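Local coordinates for polymerase nucleotidyl transferase domain-containing protein (PDB 1YLQ) that is a putative nucleotidyltransferase from Archaeoglobus fulgidus, probably transferring a nucleoside monophosphate from a nucleotide donor to an acceptor that is not established, at residues A[39-44]-A[72-77]. Sequence-based numbering, arbitrary orientation.
Sequences DVAIVS and HILTKK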
loop_
_atom_site.group_PDB
_atom_site.type_symbol
_atom_site.label_atom_id
_atom_site.label_comp_id
_atom_site.label_asym_id
_atom_site.label_seq_id
_atom_site.Cartn_x
_atom_site.Cartn_y
_atom_site.Cartn_z
ATOM N N ASP A 39 -4.828 -4.565 3.359
ATOM C CA ASP A 39 -6.244 -5.031 3.355
ATOM C C ASP A 39 -7.154 -3.808 3.431
ATOM O O ASP A 39 -6.847 -2.829 4.126
ATOM C CB ASP A 39 -6.513 -5.948 4.517
ATOM C CG ASP A 39 -5.759 -7.244 4.398
ATOM O OD1 ASP A 39 -6.130 -8.054 3.511
ATOM O OD2 ASP A 39 -4.741 -7.407 5.130
ATOM N N VAL A 40 -8.237 -3.852 2.673
ATOM C CA VAL A 40 -9.227 -2.762 2.628
ATOM C C VAL A 40 -10.585 -3.361 2.941
ATOM O O VAL A 40 -11.145 -4.111 2.142
ATOM C CB VAL A 40 -9.306 -2.131 1.251
ATOM C CG1 VAL A 40 -10.187 -0.855 1.297
ATOM C CG2 VAL A 40 -7.921 -1.730 0.732
ATOM N N ALA A 41 -11.128 -3.038 4.099
ATOM C CA ALA A 41 -12.488 -3.511 4.423
ATOM C C ALA A 41 -13.453 -2.365 4.090
ATOM O O ALA A 41 -13.256 -1.231 4.528
ATOM C CB ALA A 41 -12.569 -3.920 5.855
ATOM N N ILE A 42 -14.446 -2.653 3.254
ATOM C CA ILE A 42 -15.461 -1.689 2.893
ATOM C C ILE A 42 -16.782 -2.197 3.471
ATOM O O ILE A 42 -17.256 -3.266 3.108
ATOM C CB ILE A 42 -15.504 -1.504 1.369
ATOM C CG1 ILE A 42 -14.076 -1.156 0.869
ATOM C CG2 ILE A 42 -16.634 -0.398 0.962
ATOM C CD1 ILE A 42 -13.932 -1.070 -0.595
ATOM N N VAL A 43 -17.364 -1.442 4.401
ATOM C CA VAL A 43 -18.302 -2.002 5.349
ATOM C C VAL A 43 -19.608 -1.215 5.302
ATOM O O VAL A 43 -19.617 -0.004 5.500
ATOM C CB VAL A 43 -17.739 -1.915 6.796
ATOM C CG1 VAL A 43 -18.752 -2.435 7.811
ATOM C CG2 VAL A 43 -16.330 -2.653 6.910
ATOM N N SER A 44 -20.718 -1.921 5.054
ATOM C CA SER A 44 -22.047 -1.261 5.071
ATOM C C SER A 44 -23.071 -2.362 5.162
ATOM O O SER A 44 -22.860 -3.434 4.588
ATOM C CB SER A 44 -22.271 -0.509 3.746
ATOM O OG SER A 44 -23.632 -0.107 3.652
ATOM N N HIS A 72 -12.282 -6.529 1.131
ATOM C CA HIS A 72 -13.194 -7.345 1.917
ATOM C C HIS A 72 -14.448 -6.499 1.989
ATOM O O HIS A 72 -14.418 -5.383 2.506
ATOM C CB HIS A 72 -12.614 -7.618 3.319
ATOM C CG HIS A 72 -11.294 -8.336 3.255
ATOM N ND1 HIS A 72 -10.079 -7.689 3.311
ATOM C CD2 HIS A 72 -11.015 -9.640 3.073
ATOM C CE1 HIS A 72 -9.106 -8.574 3.232
ATOM N NE2 HIS A 72 -9.650 -9.762 3.043
ATOM N N ILE A 73 -15.515 -7.004 1.399
ATOM C CA ILE A 73 -16.772 -6.254 1.249
ATOM C C ILE A 73 -17.651 -6.847 2.293
ATOM O O ILE A 73 -18.014 -8.031 2.212
ATOM C CB ILE A 73 -17.340 -6.493 -0.178
ATOM C CG1 ILE A 73 -16.234 -6.189 -1.262
ATOM C CG2 ILE A 73 -18.666 -5.697 -0.391
ATOM C CD1 ILE A 73 -15.462 -4.732 -1.008
ATOM N N LEU A 74 -17.974 -6.065 3.325
ATOM C CA LEU A 74 -18.537 -6.647 4.535
ATOM C C LEU A 74 -19.781 -5.904 5.058
ATOM O O LEU A 74 -19.825 -4.705 4.982
ATOM C CB LEU A 74 -17.465 -6.566 5.627
ATOM C CG LEU A 74 -16.142 -7.222 5.363
ATOM C CD1 LEU A 74 -15.169 -6.936 6.549
ATOM C CD2 LEU A 74 -16.387 -8.737 5.170
ATOM N N THR A 75 -20.726 -6.639 5.657
ATOM C CA THR A 75 -21.763 -6.038 6.447
ATOM C C THR A 75 -21.110 -5.585 7.781
ATOM O O THR A 75 -19.968 -5.994 8.091
ATOM C CB THR A 75 -22.882 -7.079 6.769
ATOM O OG1 THR A 75 -22.311 -8.145 7.526
ATOM C CG2 THR A 75 -23.435 -7.727 5.477
ATOM N N LYS A 76 -21.873 -4.853 8.603
ATOM C CA LYS A 76 -21.371 -4.469 9.937
ATOM C C LYS A 76 -21.054 -5.679 10.854
ATOM O O LYS A 76 -20.024 -5.694 11.499
ATOM C CB LYS A 76 -22.316 -3.488 10.641
ATOM C CG LYS A 76 -22.177 -2.048 10.014
ATOM C CD LYS A 76 -23.176 -1.078 10.632
ATOM C CE LYS A 76 -22.803 0.444 10.291
ATOM N NZ LYS A 76 -23.727 1.325 11.153
ATOM N N LYS A 77 -21.931 -6.679 10.887
ATOM C CA LYS A 77 -21.699 -7.888 11.645
ATOM C C LYS A 77 -20.434 -8.620 11.218
ATOM O O LYS A 77 -19.661 -9.134 12.066
ATOM C CB LYS A 77 -22.925 -8.783 11.441
ATOM C CG LYS A 77 -22.937 -10.111 12.110
ATOM C CD LYS A 77 -24.386 -10.689 12.181
ATOM C CE LYS A 77 -24.402 -12.220 12.331
ATOM N NZ LYS A 77 -25.822 -12.727 12.158
#
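H72 swings its imidazole back along strand 38-43 (CG anti to its carbonyl carbon, chi1 -60°), so that CE1 leads and meets the carboxylate of D39. D39 OD1 lies at the edge of the H72 ring, in its plane, 3.0 Å from H72 CE1, while carboxylate and ring planes stand 43° apart. The stronger polar partner of the ring is E70, whose OE2 is hydrogen-bonded to NE2 and lies close to D39 OD1. Beyond this pair, along the strands, the two run parallel, zipped by a ladder: I42, paired with I73, is hydrogen-bonded through its N to H72 O at 2.8 Å and through its O to L74 N with a nearly straight N-H (171°), and hydrogen bonds from H72 N to V40 O and from S44 N to L74 O, the latter at 2.9 Å, complete it. I42 and I73 lie side by side and point the same way, I42 CD1 against I73 CD1 at 4.0 Å, with F56 of helix 50-63 packed against both. On the other face of the sheet, A41 CB touches L74 CD1 at 4.0 Å and V43 CG2 sits 4.3 Å from L74 CB, with W79 of helix 76-83 packed on all three residues. V43 CG1, anti to its backbone N, reaches K76 CG at 4.1 Å, where T75 N-caps the helix. The ladder closes the beta-alpha-beta unit of strand 38-43, helix 50-63 and strand 69-74, within the small mixed sheet of a nucleotidyltransferase domain. An alanine in place of H72 would remove the imidazole and its bond to E70, and would probably leave the close D39 and E70 carboxylates less well balanced. These carboxylates would probably favour the protonated, cationic form of the imidazole.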